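PDB 5IE0: oxalate--CoA ligase from Arabidopsis thaliana, which is a member of the ANL superfamily, built from a large AMP-binding domain followed by a smaller C-terminal domain of the AMP-binding enzyme type. Local coordinates for residues E96-D101 and S175-V180; A259-H264 and I285-A290; E310-T315 and G335-P340. All coordinates share one frame; numbering follows the deposited sequence.

The three contacts illustrate how the chemistry of an interface follows its depth in the fold. Contact 1 lies at the surface, where helix 92-101 meets the loop leading into strand 179-183; it relies on a charged pair, a water and aromatic packing. Contacts 2 and 3 are buried and share one mixed sheet: strand 284-287 of contact 2 runs beside strand 308-314 of contact 3, with S287 O 2.8 Å from A311 N, and both approach the same S,R meso-tartaric acid. Contact 2 is held by direct hydrogen bonds, contact 3 chiefly by a valine wedge. Contacts 1 and 2 stay apart, but contact 1 reaches contact 3 where V180 CG1 lies 4.1 Å from T315 CG2.

Contact 1. Residues E96-D101 and S175-V180; sequences EFYLSD and SRPKGV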
ATOM      1  N   GLU A  96      -3.149  22.401   0.933  1.00 16.18           N
ATOM      2  CA  GLU A  96      -2.279  23.456   1.444  1.00 19.46           C
ATOM      3  C   GLU A  96      -1.370  22.920   2.546  1.00 19.00           C
ATOM      4  O   GLU A  96      -0.163  23.199   2.563  1.00 22.08           O
ATOM      5  CB  GLU A  96      -3.093  24.638   1.973  1.00 22.11           C
ATOM      6  CG  GLU A  96      -2.232  25.707   2.634  1.00 25.94           C
ATOM      7  CD  GLU A  96      -3.016  26.940   3.041  1.00 29.50           C
ATOM      8  OE1 GLU A  96      -4.241  26.975   2.811  1.00 31.86           O
ATOM      9  OE2 GLU A  96      -2.401  27.877   3.591  1.00 30.14           O
ATOM     10  N   PHE A  97      -1.949  22.136   3.453  1.00 19.59           N
ATOM     11  CA  PHE A  97      -1.160  21.557   4.538  1.00 23.38           C
ATOM     12  C   PHE A  97      -0.042  20.657   4.022  1.00 23.81           C
ATOM     13  O   PHE A  97       1.109  20.786   4.439  1.00 23.97           O
ATOM     14  CB  PHE A  97      -2.038  20.754   5.499  1.00 25.64           C
ATOM     15  CG  PHE A  97      -1.251  19.981   6.522  1.00 28.66           C
ATOM     16  CD1 PHE A  97      -0.739  20.613   7.643  1.00 30.38           C
ATOM     17  CD2 PHE A  97      -0.998  18.627   6.348  1.00 31.03           C
ATOM     18  CE1 PHE A  97      -0.006  19.908   8.582  1.00 33.46           C
ATOM     19  CE2 PHE A  97      -0.262  17.916   7.281  1.00 32.55           C
ATOM     20  CZ  PHE A  97       0.234  18.560   8.401  1.00 34.71           C
ATOM     21  N   TYR A  98      -0.379  19.735   3.128  1.00 19.95           N
ATOM     22  CA  TYR A  98       0.611  18.762   2.675  1.00 20.77           C
ATOM     23  C   TYR A  98       1.654  19.381   1.743  1.00 20.23           C
ATOM     24  O   TYR A  98       2.822  18.990   1.765  1.00 19.42           O
ATOM     25  CB  TYR A  98      -0.085  17.577   2.008  1.00 22.34           C
ATOM     26  CG  TYR A  98      -0.830  16.717   3.004  1.00 23.21           C
ATOM     27  CD1 TYR A  98      -0.144  16.000   3.976  1.00 23.48           C
ATOM     28  CD2 TYR A  98      -2.215  16.634   2.986  1.00 22.84           C
ATOM     29  CE1 TYR A  98      -0.818  15.219   4.898  1.00 24.88           C
ATOM     30  CE2 TYR A  98      -2.898  15.855   3.903  1.00 22.79           C
ATOM     31  CZ  TYR A  98      -2.196  15.151   4.856  1.00 25.49           C
ATOM     32  OH  TYR A  98      -2.871  14.375   5.768  1.00 26.39           O
ATOM     33  N   LEU A  99       1.232  20.347   0.934  1.00 18.81           N
ATOM     34  CA  LEU A  99       2.157  21.084   0.079  1.00 18.08           C
ATOM     35  C   LEU A  99       3.145  21.865   0.926  1.00 20.24           C
ATOM     36  O   LEU A  99       4.351  21.841   0.669  1.00 19.21           O
ATOM     37  CB  LEU A  99       1.411  22.036  -0.860  1.00 17.86           C
ATOM     38  CG  LEU A  99       0.667  21.422  -2.047  1.00 18.38           C
ATOM     39  CD1 LEU A  99      -0.282  22.435  -2.659  1.00 18.00           C
ATOM     40  CD2 LEU A  99       1.651  20.929  -3.084  1.00 15.42           C
ATOM     41  N   SER A 100       2.629  22.559   1.938  1.00 20.14           N
ATOM     42  CA  SER A 100       3.482  23.346   2.822  1.00 24.68           C
ATOM     43  C   SER A 100       4.456  22.470   3.614  1.00 25.61           C
ATOM     44  O   SER A 100       5.654  22.748   3.665  1.00 25.84           O
ATOM     45  CB  SER A 100       2.630  24.179   3.781  1.00 29.84           C
ATOM     46  OG  SER A 100       3.443  24.894   4.696  1.00 34.67           O
ATOM     47  N   ASP A 101       3.934  21.411   4.227  1.00 22.00           N
ATOM     48  CA  ASP A 101       4.729  20.560   5.106  1.00 25.29           C
ATOM     49  C   ASP A 101       5.831  19.804   4.362  1.00 25.44           C
ATOM     50  O   ASP A 101       6.861  19.464   4.946  1.00 27.99           O
ATOM     51  CB  ASP A 101       3.822  19.570   5.840  1.00 27.58           C
ATOM     52  CG  ASP A 101       4.536  18.853   6.970  1.00 29.06           C
ATOM     53  OD1 ASP A 101       4.864  19.513   7.976  1.00 27.24           O
ATOM     54  OD2 ASP A 101       4.763  17.631   6.852  1.00 32.58           O
ATOM     55  N   SER A 175      -2.106  11.705  16.069  1.00 84.87           N
ATOM     56  CA  SER A 175      -1.333  12.945  16.125  1.00 83.31           C
ATOM     57  C   SER A 175      -1.303  13.710  14.797  1.00 77.45           C
ATOM     58  O   SER A 175      -2.067  13.417  13.879  1.00 77.46           O
ATOM     59  CB  SER A 175       0.099  12.646  16.579  1.00 85.76           C
ATOM     60  OG  SER A 175       1.009  13.612  16.083  1.00 87.68           O
ATOM     61  N   ARG A 176      -0.378  14.661  14.680  1.00 64.23           N
ATOM     62  CA  ARG A 176      -0.119  15.362  13.428  1.00 53.61           C
ATOM     63  C   ARG A 176       0.557  14.389  12.467  1.00 42.74           C
ATOM     64  O   ARG A 176       1.390  13.586  12.889  1.00 41.18           O
ATOM     65  CB  ARG A 176       0.762  16.592  13.676  1.00 54.55           C
ATOM     66  CG  ARG A 176       1.098  17.435  12.451  1.00 54.68           C
ATOM     67  CD  ARG A 176       2.289  18.345  12.745  1.00 55.44           C
ATOM     68  NE  ARG A 176       2.731  19.097  11.573  1.00 55.22           N
ATOM     69  CZ  ARG A 176       2.220  20.262  11.191  1.00 55.83           C
ATOM     70  NH1 ARG A 176       1.241  20.824  11.888  1.00 56.10           N
ATOM     71  NH2 ARG A 176       2.691  20.871  10.109  1.00 55.85           N
ATOM     72  N   PRO A 177       0.201  14.446  11.173  1.00 34.94           N
ATOM     73  CA  PRO A 177       0.839  13.548  10.203  1.00 31.40           C
ATOM     74  C   PRO A 177       2.347  13.770  10.129  1.00 25.21           C
ATOM     75  O   PRO A 177       2.789  14.907   9.963  1.00 23.38           O
ATOM     76  CB  PRO A 177       0.170  13.929   8.878  1.00 32.66           C
ATOM     77  CG  PRO A 177      -1.155  14.488   9.276  1.00 34.62           C
ATOM     78  CD  PRO A 177      -0.915  15.201  10.578  1.00 34.63           C
ATOM     79  N   LYS A 178       3.118  12.696  10.273  1.00 23.24           N
ATOM     80  CA  LYS A 178       4.575  12.779  10.199  1.00 22.68           C
ATOM     81  C   LYS A 178       5.081  12.614   8.773  1.00 19.30           C
ATOM     82  O   LYS A 178       4.609  11.753   8.034  1.00 19.17           O
ATOM     83  CB  LYS A 178       5.221  11.733  11.112  1.00 25.01           C
ATOM     84  CG  LYS A 178       4.896  11.926  12.584  1.00 29.01           C
ATOM     85  CD  LYS A 178       5.571  10.874  13.449  1.00 32.60           C
ATOM     86  CE  LYS A 178       4.756   9.598  13.497  1.00 36.18           C
ATOM     87  NZ  LYS A 178       4.043   9.469  14.797  1.00 37.43           N
ATOM     88  N   GLY A 179       6.050  13.441   8.397  1.00 17.12           N
ATOM     89  CA  GLY A 179       6.668  13.345   7.089  1.00 14.64           C
ATOM     90  C   GLY A 179       7.647  12.191   7.002  1.00 17.72           C
ATOM     91  O   GLY A 179       8.511  12.029   7.867  1.00 17.70           O
ATOM     92  N   VAL A 180       7.496  11.377   5.963  1.00 13.94           N
ATOM     93  CA  VAL A 180       8.389  10.250   5.728  1.00 14.44           C
ATOM     94  C   VAL A 180       9.190  10.449   4.442  1.00 13.44           C
ATOM     95  O   VAL A 180       8.657  10.285   3.341  1.00 17.50           O
ATOM     96  CB  VAL A 180       7.614   8.921   5.633  1.00 14.54           C
ATOM     97  CG1 VAL A 180       8.582   7.759   5.483  1.00 14.81           C
ATOM     98  CG2 VAL A 180       6.738   8.727   6.863  1.00 14.44           C
TER
HETATM   99  O   HOH W   1       4.475  16.962   9.883  1.00 41.77           O
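D101 and R176 are joined both directly and through a water. The direct link is a long, weak salt bridge: R176 NH2 donates to D101 OD1 over 3.3 Å, almost straight at 168°, with the oxygen at the edge of the guanidinium although the two planar groups are turned 63° against each other. Water 1 accepts from R176 NE and lies 2.7 Å from P177 O and 3.1 Å from D101 OD2, with more acceptors around it than protons to offer. OD2 is also bonded to H169, so each carboxylate oxygen has its own polar neighbours.

Next comes the aromatic layer. R176 runs extended from CG to NE and lays its guanidinium across the rim of the F97 ring, whose CE1 rests on the guanidinium face 3.2 Å from NH2. With the planes 67° apart, this is a ring margin against a cation face and not a parallel stack. P177 turns its ring toward the helix: CG lies 4.1 Å from F97 CE2 and 3.9 Å from Y98 OH. Y98 in turn carries F97 CD2 over the centre of one face.

Residues 175-178 close the glycine-rich signature loop of AMP-binding enzymes and lead into strand 179-183. Charge, water and proline together tie them to helix 92-101, but since the one direct polar bond is weak, the join probably depends as much on the water and the apolar surfaces.

Contact 2. Residues A259-H264 and I285-A290; sequences AVPTIH and IRSCSA. With SRT (S,R meso-tartaric acid), chain C.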
ATOM      1  N   ALA A 259      -3.428  -6.463  -3.730  1.00 11.03           N
ATOM      2  CA  ALA A 259      -4.465  -5.574  -3.234  1.00 11.20           C
ATOM      3  C   ALA A 259      -4.593  -5.672  -1.721  1.00 11.48           C
ATOM      4  O   ALA A 259      -3.938  -6.495  -1.083  1.00 15.34           O
ATOM      5  CB  ALA A 259      -5.800  -5.888  -3.905  1.00 14.77           C
ATOM      6  N   VAL A 260      -5.427  -4.808  -1.152  1.00 11.66           N
ATOM      7  CA  VAL A 260      -5.732  -4.859   0.268  1.00 15.21           C
ATOM      8  C   VAL A 260      -6.966  -5.741   0.467  1.00 12.22           C
ATOM      9  O   VAL A 260      -7.742  -5.928  -0.462  1.00 12.17           O
ATOM     10  CB  VAL A 260      -5.964  -3.443   0.846  1.00 16.88           C
ATOM     11  CG1 VAL A 260      -4.724  -2.587   0.645  1.00 17.86           C
ATOM     12  CG2 VAL A 260      -7.165  -2.789   0.191  1.00 16.47           C
ATOM     13  N   PRO A 261      -7.135  -6.311   1.669  1.00 12.51           N
ATOM     14  CA  PRO A 261      -8.269  -7.205   1.939  1.00 12.79           C
ATOM     15  C   PRO A 261      -9.648  -6.670   1.531  1.00 16.03           C
ATOM     16  O   PRO A 261     -10.458  -7.460   1.063  1.00 16.41           O
ATOM     17  CB  PRO A 261      -8.189  -7.397   3.452  1.00 15.83           C
ATOM     18  CG  PRO A 261      -6.716  -7.378   3.714  1.00 13.59           C
ATOM     19  CD  PRO A 261      -6.155  -6.333   2.772  1.00 12.59           C
ATOM     20  N   THR A 262      -9.923  -5.380   1.702  1.00 17.88           N
ATOM     21  CA  THR A 262     -11.251  -4.869   1.360  1.00 18.85           C
ATOM     22  C   THR A 262     -11.486  -4.934  -0.155  1.00 19.78           C
ATOM     23  O   THR A 262     -12.597  -5.229  -0.619  1.00 18.81           O
ATOM     24  CB  THR A 262     -11.457  -3.425   1.864  1.00 18.91           C
ATOM     25  OG1 THR A 262     -10.391  -2.589   1.400  1.00 17.57           O
ATOM     26  CG2 THR A 262     -11.490  -3.398   3.388  1.00 19.02           C
ATOM     27  N   ILE A 263     -10.425  -4.695  -0.921  1.00 19.21           N
ATOM     28  CA  ILE A 263     -10.494  -4.794  -2.374  1.00 18.05           C
ATOM     29  C   ILE A 263     -10.704  -6.250  -2.792  1.00 16.46           C
ATOM     30  O   ILE A 263     -11.525  -6.542  -3.668  1.00 18.35           O
ATOM     31  CB  ILE A 263      -9.223  -4.231  -3.046  1.00 17.91           C
ATOM     32  CG1 ILE A 263      -9.092  -2.729  -2.786  1.00 20.58           C
ATOM     33  CG2 ILE A 263      -9.240  -4.497  -4.546  1.00 17.18           C
ATOM     34  CD1 ILE A 263     -10.233  -1.897  -3.335  1.00 20.01           C
ATOM     35  N   HIS A 264      -9.974  -7.164  -2.156  1.00 17.25           N
ATOM     36  CA  HIS A 264     -10.167  -8.594  -2.394  1.00 13.98           C
ATOM     37  C   HIS A 264     -11.610  -9.001  -2.090  1.00 15.69           C
ATOM     38  O   HIS A 264     -12.188  -9.838  -2.781  1.00 15.96           O
ATOM     39  CB  HIS A 264      -9.204  -9.431  -1.542  1.00 12.68           C
ATOM     40  CG  HIS A 264      -7.785  -9.413  -2.024  1.00 12.10           C
ATOM     41  ND1 HIS A 264      -7.426  -9.779  -3.304  1.00 12.95           N
ATOM     42  CD2 HIS A 264      -6.633  -9.087  -1.390  1.00 13.44           C
ATOM     43  CE1 HIS A 264      -6.117  -9.672  -3.440  1.00 13.68           C
ATOM     44  NE2 HIS A 264      -5.610  -9.254  -2.293  1.00 13.92           N
ATOM     45  N   ILE A 285      -1.715 -14.539  -6.046  1.00 14.19           N
ATOM     46  CA  ILE A 285      -2.480 -13.357  -5.686  1.00 11.30           C
ATOM     47  C   ILE A 285      -1.894 -12.840  -4.381  1.00 14.00           C
ATOM     48  O   ILE A 285      -1.613 -13.627  -3.496  1.00 14.73           O
ATOM     49  CB  ILE A 285      -3.980 -13.677  -5.522  1.00 15.71           C
ATOM     50  CG1 ILE A 285      -4.597 -14.029  -6.877  1.00 15.07           C
ATOM     51  CG2 ILE A 285      -4.719 -12.508  -4.873  1.00 13.11           C
ATOM     52  CD1 ILE A 285      -6.023 -14.551  -6.785  1.00 16.18           C
ATOM     53  N   ARG A 286      -1.683 -11.534  -4.266  1.00 13.75           N
ATOM     54  CA  ARG A 286      -1.038 -10.981  -3.078  1.00 14.83           C
ATOM     55  C   ARG A 286      -1.997 -10.139  -2.250  1.00 13.41           C
ATOM     56  O   ARG A 286      -2.839  -9.426  -2.795  1.00 11.88           O
ATOM     57  CB  ARG A 286       0.177 -10.140  -3.484  1.00 13.67           C
ATOM     58  CG  ARG A 286       0.971  -9.535  -2.328  1.00 11.45           C
ATOM     59  CD  ARG A 286       2.174  -8.759  -2.856  1.00 13.68           C
ATOM     60  NE  ARG A 286       3.042  -8.245  -1.799  1.00 11.82           N
ATOM     61  CZ  ARG A 286       3.042  -6.986  -1.372  1.00 13.46           C
ATOM     62  NH1 ARG A 286       2.219  -6.095  -1.913  1.00 11.32           N
ATOM     63  NH2 ARG A 286       3.873  -6.614  -0.407  1.00 12.08           N
ATOM     64  N   SER A 287      -1.867 -10.219  -0.930  1.00 11.89           N
ATOM     65  CA  SER A 287      -2.621  -9.330  -0.050  1.00 11.76           C
ATOM     66  C   SER A 287      -1.676  -8.644   0.936  1.00 15.52           C
ATOM     67  O   SER A 287      -0.703  -9.246   1.386  1.00 15.28           O
ATOM     68  CB  SER A 287      -3.712 -10.099   0.699  1.00 13.72           C
ATOM     69  OG  SER A 287      -4.507  -9.221   1.477  1.00 15.75           O
ATOM     70  N   CYS A 288      -1.954  -7.381   1.252  1.00 14.66           N
ATOM     71  CA  CYS A 288      -1.089  -6.607   2.142  1.00 14.27           C
ATOM     72  C   CYS A 288      -1.819  -5.378   2.693  1.00 14.62           C
ATOM     73  O   CYS A 288      -2.943  -5.087   2.272  1.00 14.76           O
ATOM     74  CB  CYS A 288       0.186  -6.179   1.402  1.00 12.22           C
ATOM     75  SG  CYS A 288       1.554  -5.616   2.459  1.00 13.84           S
ATOM     76  N   SER A 289      -1.161  -4.685   3.631  1.00 15.33           N
ATOM     77  CA  SER A 289      -1.588  -3.406   4.238  1.00 17.11           C
ATOM     78  C   SER A 289      -2.530  -3.570   5.436  1.00 20.04           C
ATOM     79  O   SER A 289      -2.560  -2.717   6.317  1.00 18.56           O
ATOM     80  CB  SER A 289      -2.247  -2.477   3.209  1.00 14.03           C
ATOM     81  OG  SER A 289      -1.370  -2.175   2.135  1.00 14.75           O
ATOM     82  N   ALA A 290      -3.306  -4.646   5.458  1.00 19.18           N
ATOM     83  CA  ALA A 290      -4.156  -4.958   6.605  1.00 14.12           C
ATOM     84  C   ALA A 290      -4.331  -6.466   6.698  1.00 15.19           C
ATOM     85  O   ALA A 290      -4.272  -7.160   5.686  1.00 19.15           O
ATOM     86  CB  ALA A 290      -5.509  -4.259   6.497  1.00 13.49           C
TER
HETATM   87  O1  SRT C1001       0.126   3.033   4.176  1.00 17.57           O
HETATM   88  O11 SRT C1001      -1.275   3.268   2.517  1.00 20.61           O
HETATM   89  C1  SRT C1001      -0.374   2.616   3.096  1.00 20.47           C
HETATM   90  C2  SRT C1001       0.080   1.311   2.483  1.00 22.76           C
HETATM   91  O2  SRT C1001       0.902   1.527   1.367  1.00 22.78           O
HETATM   92  C3  SRT C1001       0.745   0.467   3.535  1.00 17.88           C
HETATM   93  O3  SRT C1001      -0.313  -0.141   4.226  1.00 17.75           O
HETATM   94  C4  SRT C1001       1.606  -0.602   2.903  1.00 14.68           C
HETATM   95  O4  SRT C1001       2.832  -0.397   2.727  1.00 13.88           O
HETATM   96  O41 SRT C1001       1.106  -1.700   2.558  1.00 13.28           O
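The imidazole of H264 stands edge-on to the backbone of R286 in a beta-alpha-beta unit, formed by strand 256-259, helix 261-273 and strand 284-287, within the AMP-binding domain. Its NE2 donates to R286 O over 2.8 Å, with the oxygen almost in the ring plane. The same carbonyl receives A259 N at 3.2 Å, the two donors arriving from opposite faces of its plane, so a side chain of the first helical turn and a strand amide grip one oxygen. C288 N returns a bond to A259 O and completes the parallel pairing of A259 with S287.

Hydrogen bonds at NE2 and at ND1, the latter to Y257 OH, hold the imidazole's rotation, and its surroundings pack against it. A259 CB lies over one face, offset toward the rim. S287 OG meets the edge, 3.6 Å from H264 CD2. I285 CG2 approaches H264 CE1 obliquely at 3.5 Å, the two side chains running antiparallel as they pass. H264 CG lies anti to its carbonyl carbon (chi1 -74°), which directs the ring at strand 284-287.

At the start of the helix, V260 takes the N-cap position and P261 follows, its CG 3.1 Å from A290 O. V260 CG1 sits against S289 CB at 3.6 Å, so the residue before the helix packs on the turn that carries the ligand-binding serine. S289 OG, also hydrogen-bonded to H216, donates to O41 of the meso-tartaric acid over 2.6 Å.

Contact 3. Residues E310-T315 and G335-P340; sequences EAYAMT and GSVGKP. With SRT (S,R meso-tartaric acid), chain C.
S336, whose carbonyl faces E310, turns its side chain away, and its OG is held by two groups: it accepts from G338 N over 3.1 Å at a nearly straight 164°, and donates to L404 O. The first bond makes an ST turn, and the turn delivers V337 to the strand 308-314 of a mixed sheet in the AMP-binding domain. That strand lies between 284-287 and 319-323, while 339-340, just after the turn, forms the far edge of the sheet.

No direct hydrogen bond crosses between the segments. E310 OE1 and S336 O come within 3.2 Å, but both are acceptors, and other groups supply donors nearby: N324 ND2 serves the backbone oxygens of both S336 and E310, while L292 N bonds E310 OE2. Water 2 adds a looser bridge, accepting from G335 N at 2.9 Å and giving only a weak bond to E310 OE1. A carboxylate set this close to a carbonyl oxygen may be somewhat easier to protonate than one in open solvent.

V337 fills the space between E310 and Y312 and gives the largest share of the contact. Its CG1, anti to the carbonyl carbon (chi1 -71°), crosses the extended glutamate at a slant, 3.6 Å from E310 OE2. The other branch, CG2, turns to Y312 and rests 3.6 Å from its CB; the two CB atoms are 3.5 Å apart. Beyond CB the tyrosine leads away from the valine, taking its hydroxyl to D394, and L404 packs on both residues. Farther along, the strand passes beside the bound meso-tartaric acid, with A313 CB 3.5 Å from its O4.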
ATOM      1  N   GLU A 310       0.106 -13.572   1.658  1.00 15.87           N
ATOM      2  CA  GLU A 310      -0.064 -12.384   2.479  1.00 14.29           C
ATOM      3  C   GLU A 310       1.284 -11.773   2.838  1.00 15.01           C
ATOM      4  O   GLU A 310       2.217 -12.482   3.211  1.00 15.61           O
ATOM      5  CB  GLU A 310      -0.844 -12.712   3.754  1.00 13.50           C
ATOM      6  CG  GLU A 310      -1.148 -11.485   4.597  1.00 16.67           C
ATOM      7  CD  GLU A 310      -1.949 -11.799   5.842  1.00 17.67           C
ATOM      8  OE1 GLU A 310      -2.162 -12.993   6.142  1.00 16.42           O
ATOM      9  OE2 GLU A 310      -2.358 -10.839   6.527  1.00 16.20           O
ATOM     10  N   ALA A 311       1.372 -10.450   2.733  1.00 15.63           N
ATOM     11  CA  ALA A 311       2.587  -9.731   3.090  1.00 16.17           C
ATOM     12  C   ALA A 311       2.302  -8.667   4.146  1.00 15.98           C
ATOM     13  O   ALA A 311       1.148  -8.370   4.461  1.00 13.40           O
ATOM     14  CB  ALA A 311       3.216  -9.097   1.855  1.00 11.84           C
ATOM     15  N   TYR A 312       3.376  -8.101   4.680  1.00 15.26           N
ATOM     16  CA  TYR A 312       3.324  -7.144   5.774  1.00 15.82           C
ATOM     17  C   TYR A 312       4.244  -5.977   5.433  1.00 14.45           C
ATOM     18  O   TYR A 312       5.419  -6.179   5.096  1.00 16.10           O
ATOM     19  CB  TYR A 312       3.727  -7.836   7.075  1.00 14.42           C
ATOM     20  CG  TYR A 312       4.029  -6.957   8.261  1.00 14.30           C
ATOM     21  CD1 TYR A 312       3.113  -6.023   8.725  1.00 13.11           C
ATOM     22  CD2 TYR A 312       5.217  -7.113   8.962  1.00 14.32           C
ATOM     23  CE1 TYR A 312       3.394  -5.241   9.834  1.00 13.38           C
ATOM     24  CE2 TYR A 312       5.505  -6.345  10.062  1.00 14.82           C
ATOM     25  CZ  TYR A 312       4.596  -5.413  10.499  1.00 18.38           C
ATOM     26  OH  TYR A 312       4.909  -4.654  11.600  1.00 18.39           O
ATOM     27  N   ALA A 313       3.697  -4.766   5.514  1.00 12.30           N
ATOM     28  CA  ALA A 313       4.353  -3.590   4.956  1.00 12.16           C
ATOM     29  C   ALA A 313       3.888  -2.281   5.592  1.00 14.73           C
ATOM     30  O   ALA A 313       2.814  -2.217   6.192  1.00 13.05           O
ATOM     31  CB  ALA A 313       4.114  -3.547   3.459  1.00 11.84           C
ATOM     32  N   MET A 314       4.701  -1.239   5.448  1.00 16.37           N
ATOM     33  CA  MET A 314       4.311   0.102   5.880  1.00 16.00           C
ATOM     34  C   MET A 314       5.186   1.151   5.201  1.00 14.67           C
ATOM     35  O   MET A 314       6.248   0.834   4.662  1.00 14.08           O
ATOM     36  CB  MET A 314       4.390   0.240   7.407  1.00 15.55           C
ATOM     37  CG  MET A 314       5.799   0.224   7.994  1.00 14.08           C
ATOM     38  SD  MET A 314       5.797  -0.032   9.789  1.00 17.29           S
ATOM     39  CE  MET A 314       4.927   1.424  10.364  1.00 13.70           C
ATOM     40  N   THR A 315       4.726   2.399   5.228  1.00 12.47           N
ATOM     41  CA  THR A 315       5.395   3.499   4.539  1.00 12.41           C
ATOM     42  C   THR A 315       6.849   3.674   4.974  1.00 15.33           C
ATOM     43  O   THR A 315       7.736   3.858   4.139  1.00 13.73           O
ATOM     44  CB  THR A 315       4.649   4.828   4.768  1.00 12.61           C
ATOM     45  OG1 THR A 315       3.278   4.679   4.380  1.00 15.01           O
ATOM     46  CG2 THR A 315       5.286   5.951   3.954  1.00 14.18           C
ATOM     47  N   GLY A 335      -3.183 -16.586   8.616  1.00 18.37           N
ATOM     48  CA  GLY A 335      -2.971 -15.939   9.896  1.00 18.16           C
ATOM     49  C   GLY A 335      -1.568 -15.385  10.061  1.00 20.31           C
ATOM     50  O   GLY A 335      -1.266 -14.738  11.064  1.00 19.15           O
ATOM     51  N   SER A 336      -0.708 -15.643   9.080  1.00 17.08           N
ATOM     52  CA  SER A 336       0.683 -15.204   9.147  1.00 16.35           C
ATOM     53  C   SER A 336       1.075 -14.334   7.955  1.00 16.81           C
ATOM     54  O   SER A 336       0.532 -14.477   6.858  1.00 15.85           O
ATOM     55  CB  SER A 336       1.618 -16.411   9.231  1.00 17.42           C
ATOM     56  OG  SER A 336       2.971 -16.006   9.156  1.00 16.67           O
ATOM     57  N   VAL A 337       2.035 -13.443   8.174  1.00 13.56           N
ATOM     58  CA  VAL A 337       2.532 -12.591   7.100  1.00 16.05           C
ATOM     59  C   VAL A 337       3.942 -13.003   6.671  1.00 15.86           C
ATOM     60  O   VAL A 337       4.686 -12.213   6.087  1.00 15.72           O
ATOM     61  CB  VAL A 337       2.523 -11.111   7.508  1.00 16.50           C
ATOM     62  CG1 VAL A 337       1.088 -10.590   7.578  1.00 13.18           C
ATOM     63  CG2 VAL A 337       3.234 -10.916   8.835  1.00 17.23           C
ATOM     64  N   GLY A 338       4.298 -14.249   6.964  1.00 14.95           N
ATOM     65  CA  GLY A 338       5.510 -14.843   6.424  1.00 13.26           C
ATOM     66  C   GLY A 338       6.821 -14.365   7.022  1.00 15.52           C
ATOM     67  O   GLY A 338       6.878 -13.950   8.177  1.00 16.07           O
ATOM     68  N   LYS A 339       7.879 -14.431   6.217  1.00 13.18           N
ATOM     69  CA  LYS A 339       9.242 -14.174   6.677  1.00 13.62           C
ATOM     70  C   LYS A 339       9.778 -12.835   6.167  1.00 15.45           C
ATOM     71  O   LYS A 339       9.396 -12.390   5.086  1.00 14.11           O
ATOM     72  CB  LYS A 339      10.162 -15.314   6.227  1.00 17.71           C
ATOM     73  CG  LYS A 339       9.738 -16.687   6.740  1.00 22.65           C
ATOM     74  CD  LYS A 339      10.654 -17.799   6.237  1.00 27.42           C
ATOM     75  CE  LYS A 339      10.518 -18.005   4.735  1.00 35.04           C
ATOM     76  NZ  LYS A 339      11.268 -19.205   4.265  1.00 38.59           N
ATOM     77  N   PRO A 340      10.671 -12.189   6.943  1.00 14.79           N
ATOM     78  CA  PRO A 340      11.262 -10.917   6.511  1.00 16.73           C
ATOM     79  C   PRO A 340      12.003 -11.059   5.186  1.00 15.91           C
ATOM     80  O   PRO A 340      12.614 -12.097   4.937  1.00 15.04           O
ATOM     81  CB  PRO A 340      12.235 -10.568   7.648  1.00 15.95           C
ATOM     82  CG  PRO A 340      12.476 -11.848   8.364  1.00 16.84           C
ATOM     83  CD  PRO A 340      11.192 -12.615   8.252  1.00 15.87           C
TER
HETATM   84  O1  SRT C1001       0.126   3.033   4.176  1.00 17.57           O
HETATM   85  O11 SRT C1001      -1.275   3.268   2.517  1.00 20.61           O
HETATM   86  C1  SRT C1001      -0.374   2.616   3.096  1.00 20.47           C
HETATM   87  C2  SRT C1001       0.080   1.311   2.483  1.00 22.76           C
HETATM   88  O2  SRT C1001       0.902   1.527   1.367  1.00 22.78           O
HETATM   89  C3  SRT C1001       0.745   0.467   3.535  1.00 17.88           C
HETATM   90  O3  SRT C1001      -0.313  -0.141   4.226  1.00 17.75           O
HETATM   91  C4  SRT C1001       1.606  -0.602   2.903  1.00 14.68           C
HETATM   92  O4  SRT C1001       2.832  -0.397   2.727  1.00 13.88           O
HETATM   93  O41 SRT C1001       1.106  -1.700   2.558  1.00 13.28           O
HETATM   94  O   HOH W   2      -4.523 -15.426   6.268  1.00 18.28           O